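Local coordinates for protein Ceg4 (Legionella pneumophila subsp. pneumophila, PDB 6AOK) that dephosphorylates phosphotyrosine as a HAD-like phosphatase effector and attenuates activation of eukaryotic MAPK pathways, this chain being the piece that holds the magnesium-bound phosphatase domain, at residues T55-P60 / K113-Y118; G72-N77 / F123-F128; T156-R161 / K182-E187. All coordinates share one frame; numbering follows the deposited sequence. Where two conformers were deposited one is given.

Contact 1 of 3, residues T55-P60 / K113-Y118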
loop_
_atom_site.group_PDB
_atom_site.type_symbol
_atom_site.label_atom_id
_atom_site.label_comp_id
_atom_site.label_asym_id
_atom_site.label_seq_id
_atom_site.Cartn_x
_atom_site.Cartn_y
_atom_site.Cartn_z
ATOM N N THR A 55 -15.222 12.838 4.654
ATOM C CA THR A 55 -15.346 13.461 5.966
ATOM C C THR A 55 -13.947 13.688 6.557
ATOM O O THR A 55 -13.123 12.762 6.542
ATOM C CB THR A 55 -16.172 12.565 6.894
ATOM O OG1 THR A 55 -17.470 12.328 6.317
ATOM C CG2 THR A 55 -16.351 13.249 8.291
ATOM N N PRO A 56 -13.642 14.875 7.100
ATOM C CA PRO A 56 -12.285 15.100 7.623
ATOM C C PRO A 56 -11.949 14.103 8.723
ATOM O O PRO A 56 -12.794 13.706 9.537
ATOM C CB PRO A 56 -12.336 16.550 8.135
ATOM C CG PRO A 56 -13.378 17.237 7.227
ATOM C CD PRO A 56 -14.436 16.126 7.079
HETATM N N MSE A 57 -10.720 13.631 8.698
HETATM C CA MSE A 57 -10.288 12.627 9.662
HETATM C C MSE A 57 -9.752 13.304 10.902
HETATM O O MSE A 57 -9.296 14.451 10.849
HETATM C CB MSE A 57 -9.211 11.711 9.045
HETATM C CG MSE A 57 -8.895 10.499 9.882
HETATM SE SE MSE A 57 -8.240 8.970 8.823
HETATM C CE MSE A 57 -9.860 8.336 8.004
ATOM N N LYS A 58 -9.860 12.630 12.054
ATOM C CA LYS A 58 -9.228 13.145 13.263
ATOM C C LYS A 58 -7.730 13.324 13.027
ATOM O O LYS A 58 -7.128 12.689 12.159
ATOM C CB LYS A 58 -9.481 12.191 14.443
ATOM C CG LYS A 58 -10.939 12.348 14.968
ATOM C CD LYS A 58 -11.348 11.302 15.952
ATOM C CE LYS A 58 -12.835 11.447 16.356
ATOM N NZ LYS A 58 -13.184 10.277 17.260
ATOM N N ASP A 59 -7.124 14.165 13.834
ATOM C CA ASP A 59 -5.679 14.373 13.729
ATOM C C ASP A 59 -4.909 13.062 13.801
ATOM O O ASP A 59 -5.332 12.140 14.519
ATOM C CB ASP A 59 -5.177 15.291 14.849
ATOM C CG ASP A 59 -5.803 16.694 14.796
ATOM O OD1 ASP A 59 -5.651 17.327 13.734
ATOM O OD2 ASP A 59 -6.296 17.213 15.835
ATOM N N PRO A 60 -3.732 12.975 13.145
ATOM C CA PRO A 60 -2.952 11.725 13.206
ATOM C C PRO A 60 -2.696 11.247 14.617
ATOM O O PRO A 60 -2.767 10.027 14.853
ATOM C CB PRO A 60 -1.635 12.098 12.504
ATOM C CG PRO A 60 -2.056 13.195 11.524
ATOM C CD PRO A 60 -3.098 13.996 12.272
ATOM N N LYS A 113 -9.231 2.901 -3.163
ATOM C CA LYS A 113 -10.439 3.700 -2.962
ATOM C C LYS A 113 -10.587 4.113 -1.501
ATOM O O LYS A 113 -11.627 4.703 -1.122
ATOM C CB LYS A 113 -11.693 2.946 -3.415
ATOM C CG LYS A 113 -11.710 2.620 -4.914
ATOM C CD LYS A 113 -12.726 1.514 -5.267
ATOM C CE LYS A 113 -12.230 0.944 -6.618
ATOM N NZ LYS A 113 -13.054 -0.140 -7.140
ATOM N N ASN A 114 -9.597 3.766 -0.672
ATOM C CA ASN A 114 -9.478 4.296 0.690
ATOM C C ASN A 114 -8.820 5.675 0.626
ATOM O O ASN A 114 -8.825 6.336 -0.431
ATOM C CB ASN A 114 -8.683 3.334 1.578
ATOM C CG ASN A 114 -9.068 3.405 3.053
ATOM O OD1 ASN A 114 -9.145 4.500 3.634
ATOM N ND2 ASN A 114 -9.285 2.222 3.689
ATOM N N ARG A 115 -8.246 6.148 1.726
ATOM C CA ARG A 115 -7.777 7.524 1.708
ATOM C C ARG A 115 -6.409 7.565 2.348
ATOM O O ARG A 115 -6.102 6.773 3.239
ATOM C CB ARG A 115 -8.740 8.468 2.444
ATOM C CG ARG A 115 -9.067 7.993 3.852
ATOM C CD ARG A 115 -10.294 8.709 4.323
ATOM N NE ARG A 115 -10.036 10.126 4.567
ATOM C CZ ARG A 115 -10.938 10.970 5.052
ATOM N NH1 ARG A 115 -12.189 10.548 5.330
ATOM N NH2 ARG A 115 -10.593 12.253 5.257
ATOM N N ALA A 116 -5.571 8.481 1.849
ATOM C CA ALA A 116 -4.201 8.624 2.353
ATOM C C ALA A 116 -4.147 8.803 3.869
ATOM O O ALA A 116 -3.236 8.272 4.523
ATOM C CB ALA A 116 -3.528 9.819 1.658
ATOM N N GLU A 117 -5.078 9.552 4.468
ATOM C CA GLU A 117 -4.908 9.784 5.914
ATOM C C GLU A 117 -5.001 8.467 6.670
ATOM O O GLU A 117 -4.270 8.241 7.653
ATOM C CB GLU A 117 -5.925 10.781 6.486
ATOM C CG GLU A 117 -5.926 12.095 5.809
ATOM C CD GLU A 117 -7.054 12.185 4.758
ATOM O OE1 GLU A 117 -7.190 11.305 3.855
ATOM O OE2 GLU A 117 -7.806 13.153 4.848
ATOM N N TYR A 118 -5.851 7.573 6.192
ATOM C CA TYR A 118 -6.067 6.314 6.892
ATOM C C TYR A 118 -4.880 5.391 6.703
ATOM O O TYR A 118 -4.393 4.763 7.659
ATOM C CB TYR A 118 -7.326 5.636 6.347
ATOM C CG TYR A 118 -7.523 4.304 7.026
ATOM C CD1 TYR A 118 -7.347 3.103 6.338
ATOM C CD2 TYR A 118 -7.874 4.263 8.382
ATOM C CE1 TYR A 118 -7.535 1.845 7.014
ATOM C CE2 TYR A 118 -8.066 3.043 9.044
ATOM C CZ TYR A 118 -7.889 1.849 8.356
ATOM O OH TYR A 118 -8.139 0.640 8.967
HETATM O O HOH W 1 -8.790 14.777 6.810
#
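Arg115 grips Thr55 O with its guanidinium and packs against Met57 (selenomethionine). Just before it, Asn114 bonds through ND2 to the magnesium ligand Asp20, and its OD1 accepts from Arg115 N. Arg115 holds the N-cap position of helix 116-125. Its side chain bends at chi3 (-70°), which swings NE round. Thr55 O lies near the guanidinium plane and takes two bonds, from Arg115 NH1 at 2.7 Å and from Arg115 NH2 at 2.9 Å. Glu117 takes the adjoining edge, NE and NH2; NH2 serves both partners. Arg115 NE bonds almost straight to Glu117 OE1, and Arg115 NH2 forms a salt bridge with Glu117 OE2 at 3.0 Å, both oxygens being met from above the carboxylate plane. The four bonds fix the rotation of the guanidinium. Met57 CE lies over one face of it, 3.9 Å from Arg115 NE. Met57 SE packs 3.8 Å from Glu117 CB. A water links Met57 N to Glu117 OE2. Last comes Tyr118, whose CB lies 4.1 Å from Met57 CE. Its ring leads away from the loop and approaches Asp20. The contact ties the loop between helices 35-39 and 60-71 to the first turn of helix 116-125, just after strand 106-111. Tyr37 of helix 35-39 touches both Met57 and Arg115.

Contact 2 of 3, residues G72-N77 / F123-F128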
loop_
_atom_site.group_PDB
_atom_site.type_symbol
_atom_site.label_atom_id
_atom_site.label_comp_id
_atom_site.label_asym_id
_atom_site.label_seq_id
_atom_site.Cartn_x
_atom_site.Cartn_y
_atom_site.Cartn_z
ATOM N N GLY A 72 -3.719 -2.093 21.549
ATOM C CA GLY A 72 -2.564 -1.971 22.388
ATOM C C GLY A 72 -1.407 -1.428 21.584
ATOM O O GLY A 72 -1.538 -1.108 20.389
ATOM N N LYS A 73 -0.252 -1.340 22.251
ATOM C CA LYS A 73 0.949 -0.798 21.630
ATOM C C LYS A 73 1.492 -1.780 20.622
ATOM O O LYS A 73 1.500 -2.984 20.857
ATOM C CB LYS A 73 2.029 -0.502 22.675
ATOM C CG LYS A 73 2.098 0.945 23.161
ATOM C CD LYS A 73 0.952 1.246 24.092
ATOM C CE LYS A 73 0.479 2.693 23.990
ATOM N NZ LYS A 73 -0.647 3.047 24.956
ATOM N N TYR A 74 1.956 -1.267 19.490
ATOM C CA TYR A 74 2.562 -2.149 18.498
ATOM C C TYR A 74 4.028 -2.383 18.811
ATOM O O TYR A 74 4.924 -2.084 18.030
ATOM C CB TYR A 74 2.405 -1.583 17.106
ATOM C CG TYR A 74 2.615 -2.617 16.040
ATOM C CD1 TYR A 74 1.612 -3.523 15.723
ATOM C CD2 TYR A 74 3.798 -2.669 15.319
ATOM C CE1 TYR A 74 1.795 -4.459 14.763
ATOM C CE2 TYR A 74 3.973 -3.590 14.335
ATOM C CZ TYR A 74 2.974 -4.482 14.059
ATOM O OH TYR A 74 3.145 -5.427 13.064
ATOM N N ASN A 75 4.288 -2.914 19.977
ATOM C CA ASN A 75 5.665 -3.029 20.418
ATOM C C ASN A 75 6.073 -4.487 20.285
ATOM O O ASN A 75 5.473 -5.266 19.536
ATOM C CB ASN A 75 5.803 -2.505 21.843
ATOM C CG ASN A 75 4.782 -3.111 22.763
ATOM O OD1 ASN A 75 4.368 -4.266 22.563
ATOM N ND2 ASN A 75 4.326 -2.333 23.752
ATOM N N GLU A 76 7.072 -4.889 21.040
ATOM C CA GLU A 76 7.490 -6.254 20.776
ATOM C C GLU A 76 6.528 -7.184 21.451
ATOM O O GLU A 76 6.047 -8.149 20.856
ATOM C CB GLU A 76 8.909 -6.492 21.298
ATOM C CG GLU A 76 9.706 -7.504 20.490
ATOM C CD GLU A 76 9.786 -7.144 19.020
ATOM O OE1 GLU A 76 10.470 -6.154 18.685
ATOM O OE2 GLU A 76 9.164 -7.849 18.199
ATOM N N ASN A 77 5.956 -6.862 22.595
ATOM C CA ASN A 77 4.883 -7.784 22.984
ATOM C C ASN A 77 3.505 -7.282 22.518
ATOM O O ASN A 77 2.642 -6.892 23.308
ATOM C CB ASN A 77 4.964 -8.099 24.469
ATOM C CG ASN A 77 6.083 -9.110 24.764
ATOM O OD1 ASN A 77 7.095 -8.772 25.372
ATOM N ND2 ASN A 77 5.929 -10.337 24.255
ATOM N N PHE A 123 0.228 2.616 8.686
ATOM C CA PHE A 123 1.690 2.479 8.652
ATOM C C PHE A 123 2.316 3.062 9.901
ATOM O O PHE A 123 3.220 2.470 10.489
ATOM C CB PHE A 123 2.258 3.199 7.406
ATOM C CG PHE A 123 2.255 2.346 6.154
ATOM C CD1 PHE A 123 1.127 2.300 5.318
ATOM C CD2 PHE A 123 3.383 1.626 5.808
ATOM C CE1 PHE A 123 1.110 1.539 4.185
ATOM C CE2 PHE A 123 3.381 0.797 4.657
ATOM C CZ PHE A 123 2.260 0.759 3.838
ATOM N N LYS A 124 1.853 4.227 10.324
ATOM C CA LYS A 124 2.407 4.866 11.530
ATOM C C LYS A 124 2.182 4.005 12.750
ATOM O O LYS A 124 3.081 3.843 13.586
ATOM C CB LYS A 124 1.753 6.239 11.733
ATOM C CG LYS A 124 2.170 7.078 12.980
ATOM C CD LYS A 124 3.650 7.335 12.984
ATOM C CE LYS A 124 4.163 7.908 11.656
ATOM N NZ LYS A 124 5.677 7.901 11.641
ATOM N N TYR A 125 0.967 3.483 12.904
ATOM C CA TYR A 125 0.698 2.635 14.057
ATOM C C TYR A 125 1.641 1.445 14.052
ATOM O O TYR A 125 2.091 0.966 15.126
ATOM C CB TYR A 125 -0.758 2.165 14.029
ATOM C CG TYR A 125 -0.991 1.104 15.080
ATOM C CD1 TYR A 125 -0.884 1.420 16.440
ATOM C CD2 TYR A 125 -1.288 -0.189 14.723
ATOM C CE1 TYR A 125 -1.050 0.450 17.417
ATOM C CE2 TYR A 125 -1.465 -1.163 15.688
ATOM C CZ TYR A 125 -1.328 -0.845 17.024
ATOM O OH TYR A 125 -1.469 -1.828 18.010
ATOM N N GLN A 126 1.950 0.932 12.848
ATOM C CA GLN A 126 2.735 -0.297 12.762
ATOM C C GLN A 126 4.234 -0.044 12.655
ATOM O O GLN A 126 4.986 -0.953 12.295
ATOM C CB GLN A 126 2.206 -1.195 11.631
ATOM C CG GLN A 126 0.740 -1.697 11.963
ATOM C CD GLN A 126 0.303 -2.814 11.064
ATOM O OE1 GLN A 126 -0.468 -2.608 10.118
ATOM N NE2 GLN A 126 0.799 -4.012 11.331
ATOM N N GLY A 127 4.691 1.112 13.069
ATOM C CA GLY A 127 6.094 1.281 13.374
ATOM C C GLY A 127 6.866 1.952 12.278
ATOM O O GLY A 127 8.092 1.953 12.328
ATOM N N PHE A 128 6.191 2.464 11.261
ATOM C CA PHE A 128 6.886 3.148 10.186
ATOM C C PHE A 128 7.198 4.600 10.527
ATOM O O PHE A 128 6.385 5.304 11.115
ATOM C CB PHE A 128 6.041 3.041 8.913
ATOM C CG PHE A 128 6.127 1.686 8.300
ATOM C CD1 PHE A 128 5.335 0.663 8.770
ATOM C CD2 PHE A 128 7.082 1.404 7.333
ATOM C CE1 PHE A 128 5.401 -0.617 8.203
ATOM C CE2 PHE A 128 7.181 0.129 6.772
ATOM C CZ PHE A 128 6.337 -0.876 7.193
#
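Tyr74 stands against the end of helix 116-125 and meets Tyr125 and Gln126. Tyr74 CB lies over one face of the Tyr125 ring, 4.1 Å from the ring centroid, in a CH-pi contact. The same Tyr74 CB is 3.2 Å from Tyr125 O. Tyr74 CG, anti to the backbone N (chi1 -162°), is thereby placed 4.0 Å from Gln126 CA. Further out, Tyr74 CD1 comes within 3.9 Å of Tyr125 CE2. The Tyr74 ring turns its edge to the Tyr125 face, an offset edge-to-face pair with planes at 61°. On the other branch, Tyr74 CD2 lies 3.6 Å from Gln126 CA, which sits over one face of the Tyr74 ring. CE2 is near Gln126 O. At the tip, Tyr74 OH accepts a weak bond from Gln126 NE2 at 3.2 Å, while Gln126 OE1 is held by Met89 N. Tyr125 OH donates a very short bond, 2.5 Å, to Gly72 O, which lies near the plane of its ring. Tyr74 is the centre of an inverse gamma turn. Across the contact, helix 116-125 ends in a Schellman motif with Gly127 as the C-prime residue. Loop 72-77 belongs to the helical insert between strands 13-17 and 106-111, a position consistent with a C1 cap of HAD enzymes.

Contact 3 of 3, residues T156-R161 / K182-E187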
loop_
_atom_site.group_PDB
_atom_site.type_symbol
_atom_site.label_atom_id
_atom_site.label_comp_id
_atom_site.label_asym_id
_atom_site.label_seq_id
_atom_site.Cartn_x
_atom_site.Cartn_y
_atom_site.Cartn_z
ATOM N N THR A 156 9.278 9.490 -14.647
ATOM C CA THR A 156 10.163 8.635 -13.878
ATOM C C THR A 156 10.914 7.690 -14.822
ATOM O O THR A 156 10.592 7.571 -16.013
ATOM C CB THR A 156 9.379 7.843 -12.833
ATOM O OG1 THR A 156 8.604 6.833 -13.490
ATOM C CG2 THR A 156 8.460 8.772 -12.022
ATOM N N GLU A 157 11.945 7.022 -14.279
ATOM C CA GLU A 157 12.709 6.061 -15.071
ATOM C C GLU A 157 11.948 4.750 -15.258
ATOM O O GLU A 157 11.266 4.330 -14.363
ATOM C CB GLU A 157 14.029 5.712 -14.439
ATOM C CG GLU A 157 14.508 6.732 -13.450
ATOM C CD GLU A 157 15.921 7.106 -13.706
ATOM O OE1 GLU A 157 16.484 6.616 -14.697
ATOM O OE2 GLU A 157 16.462 7.894 -12.918
ATOM N N ARG A 158 12.139 4.134 -16.409
ATOM C CA ARG A 158 11.480 2.883 -16.776
ATOM C C ARG A 158 11.895 1.744 -15.847
ATOM O O ARG A 158 13.063 1.611 -15.468
ATOM C CB ARG A 158 11.832 2.550 -18.230
ATOM C CG ARG A 158 11.591 1.133 -18.668
ATOM C CD ARG A 158 11.204 1.132 -20.134
ATOM N NE ARG A 158 9.921 1.791 -20.311
ATOM C CZ ARG A 158 8.787 1.146 -20.552
ATOM N NH1 ARG A 158 8.789 -0.174 -20.689
ATOM N NH2 ARG A 158 7.653 1.820 -20.679
ATOM N N ALA A 159 10.925 0.929 -15.474
ATOM C CA ALA A 159 11.173 -0.159 -14.541
ATOM C C ALA A 159 11.774 -1.363 -15.268
ATOM O O ALA A 159 11.471 -1.624 -16.440
ATOM C CB ALA A 159 9.860 -0.590 -13.861
ATOM N N ASN A 160 12.650 -2.077 -14.574
ATOM C CA ASN A 160 12.959 -3.442 -14.977
ATOM C C ASN A 160 11.855 -4.403 -14.535
ATOM O O ASN A 160 11.620 -5.427 -15.181
ATOM C CB ASN A 160 14.324 -3.866 -14.400
ATOM C CG ASN A 160 15.457 -2.963 -14.860
ATOM O OD1 ASN A 160 15.728 -1.905 -14.274
ATOM N ND2 ASN A 160 16.110 -3.363 -15.936
ATOM N N ARG A 161 11.115 -4.049 -13.497
ATOM C CA ARG A 161 10.047 -4.897 -12.994
ATOM C C ARG A 161 8.918 -4.027 -12.476
ATOM O O ARG A 161 9.171 -3.045 -11.773
ATOM C CB ARG A 161 10.568 -5.797 -11.876
ATOM C CG ARG A 161 9.623 -6.901 -11.495
ATOM C CD ARG A 161 10.381 -8.232 -11.370
ATOM N NE ARG A 161 11.502 -8.400 -12.294
ATOM C CZ ARG A 161 11.384 -8.506 -13.611
ATOM N NH1 ARG A 161 10.186 -8.405 -14.166
ATOM N NH2 ARG A 161 12.459 -8.677 -14.370
ATOM N N LYS A 182 1.552 0.945 -21.220
ATOM C CA LYS A 182 2.765 1.750 -21.131
ATOM C C LYS A 182 4.005 0.963 -21.564
ATOM O O LYS A 182 5.140 1.362 -21.270
ATOM C CB LYS A 182 2.920 2.307 -19.722
ATOM C CG LYS A 182 1.910 3.423 -19.414
ATOM C CD LYS A 182 2.246 4.727 -20.217
ATOM C CE LYS A 182 1.036 5.692 -20.332
ATOM N NZ LYS A 182 0.066 5.183 -21.389
ATOM N N GLY A 183 3.813 -0.114 -22.330
ATOM C CA GLY A 183 4.920 -0.779 -22.978
ATOM C C GLY A 183 5.573 -1.901 -22.201
ATOM O O GLY A 183 6.497 -2.507 -22.705
ATOM N N TYR A 184 5.116 -2.221 -21.006
ATOM C CA TYR A 184 5.710 -3.321 -20.263
ATOM C C TYR A 184 5.134 -4.650 -20.731
ATOM O O TYR A 184 3.938 -4.754 -21.003
ATOM C CB TYR A 184 5.426 -3.133 -18.766
ATOM C CG TYR A 184 6.178 -1.919 -18.196
ATOM C CD1 TYR A 184 7.504 -2.025 -17.834
ATOM C CD2 TYR A 184 5.552 -0.679 -18.070
ATOM C CE1 TYR A 184 8.193 -0.947 -17.340
ATOM C CE2 TYR A 184 6.245 0.412 -17.575
ATOM C CZ TYR A 184 7.573 0.259 -17.220
ATOM O OH TYR A 184 8.303 1.327 -16.750
ATOM N N ASN A 185 5.998 -5.663 -20.795
ATOM C CA ASN A 185 5.655 -7.000 -21.253
ATOM C C ASN A 185 5.780 -8.005 -20.114
ATOM O O ASN A 185 6.262 -7.691 -19.016
ATOM C CB ASN A 185 6.533 -7.416 -22.437
ATOM C CG ASN A 185 8.000 -7.179 -22.191
ATOM O OD1 ASN A 185 8.492 -7.333 -21.067
ATOM N ND2 ASN A 185 8.719 -6.821 -23.243
ATOM N N GLU A 186 5.362 -9.243 -20.413
ATOM C CA GLU A 186 5.046 -10.209 -19.367
ATOM C C GLU A 186 6.201 -10.451 -18.411
ATOM O O GLU A 186 5.988 -10.539 -17.211
ATOM C CB GLU A 186 4.605 -11.516 -20.010
ATOM C CG GLU A 186 4.300 -12.580 -19.030
ATOM C CD GLU A 186 4.244 -13.925 -19.698
ATOM O OE1 GLU A 186 5.016 -14.160 -20.699
ATOM O OE2 GLU A 186 3.432 -14.724 -19.184
ATOM N N GLU A 187 7.425 -10.548 -18.913
ATOM C CA GLU A 187 8.551 -10.799 -18.050
ATOM C C GLU A 187 8.931 -9.608 -17.212
ATOM O O GLU A 187 9.677 -9.703 -16.315
ATOM C CB GLU A 187 9.791 -11.307 -18.799
ATOM C CG GLU A 187 10.676 -10.289 -19.494
ATOM C CD GLU A 187 10.480 -10.293 -21.002
ATOM O OE1 GLU A 187 11.428 -9.981 -21.746
ATOM O OE2 GLU A 187 9.382 -10.638 -21.476
#
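Ala159 lies nearest Tyr184 across the contact, with their CA atoms 8.5 Å apart, and the touching parts, 158-161 and 182-187, run 36° apart in direction. Tyr184 reaches across to the loop 156-161. Tyr184 OH accepts a nearly straight bond from Ala159 N at 2.9 Å, and Ala159 N lies in the plane of the ring. Ala159 CB packs 3.9 Å from Tyr184 CE1. The Arg158 chain bends at chi2 and chi3, at CD and NE, and its guanidinium comes back to lie over one face of the ring, stacked with planes only 11° apart. This is a cation-pi contact, with Arg158 CZ 4.0 Å from the centroid of the Tyr184 ring. The two segments lead into strands 161-165 and 189-192, which are neighbours in the parallel sheet. Helix 169-180 makes the crossover between these strands, as expected in the Rossmann-like core of HAD phosphatases. Leu152 of helix 144-153 also touches Tyr184. Arg158 NH2 bonds to Lys182 O at 2.6 Å, nearly along the C=O axis and in the guanidinium plane. This bond holds the guanidinium on the ring. At the start of strand 161-165, Arg161 is modelled in two conformers, so the bond from its NH1 to Glu187 O is doubtful.

Overall arrangement
Contacts 1 and 2 share helix 116-125. Contact 1 holds its start and contact 2 its end, with centres 19 Å apart and nearest atoms about 5 Å apart. The loops just before and just after helix 60-71 meet these two ends. Contact 1 is the nearer to the metal site. The Tyr118 side chain is about 4 Å from that of Asp20 and about 11 Å from the magnesium ion, which Asp18, Asp20 and Asp167 bind. The Gln126 side chain of contact 2 is about 10 Å from that of Asp20. Glu117 also bonds a Tris molecule, probably from the crystallisation liquor. Contact 3 lies across the chain's centre from both, 32 Å from contact 1 and 34 Å from contact 2, centre to centre, and away from the magnesium site.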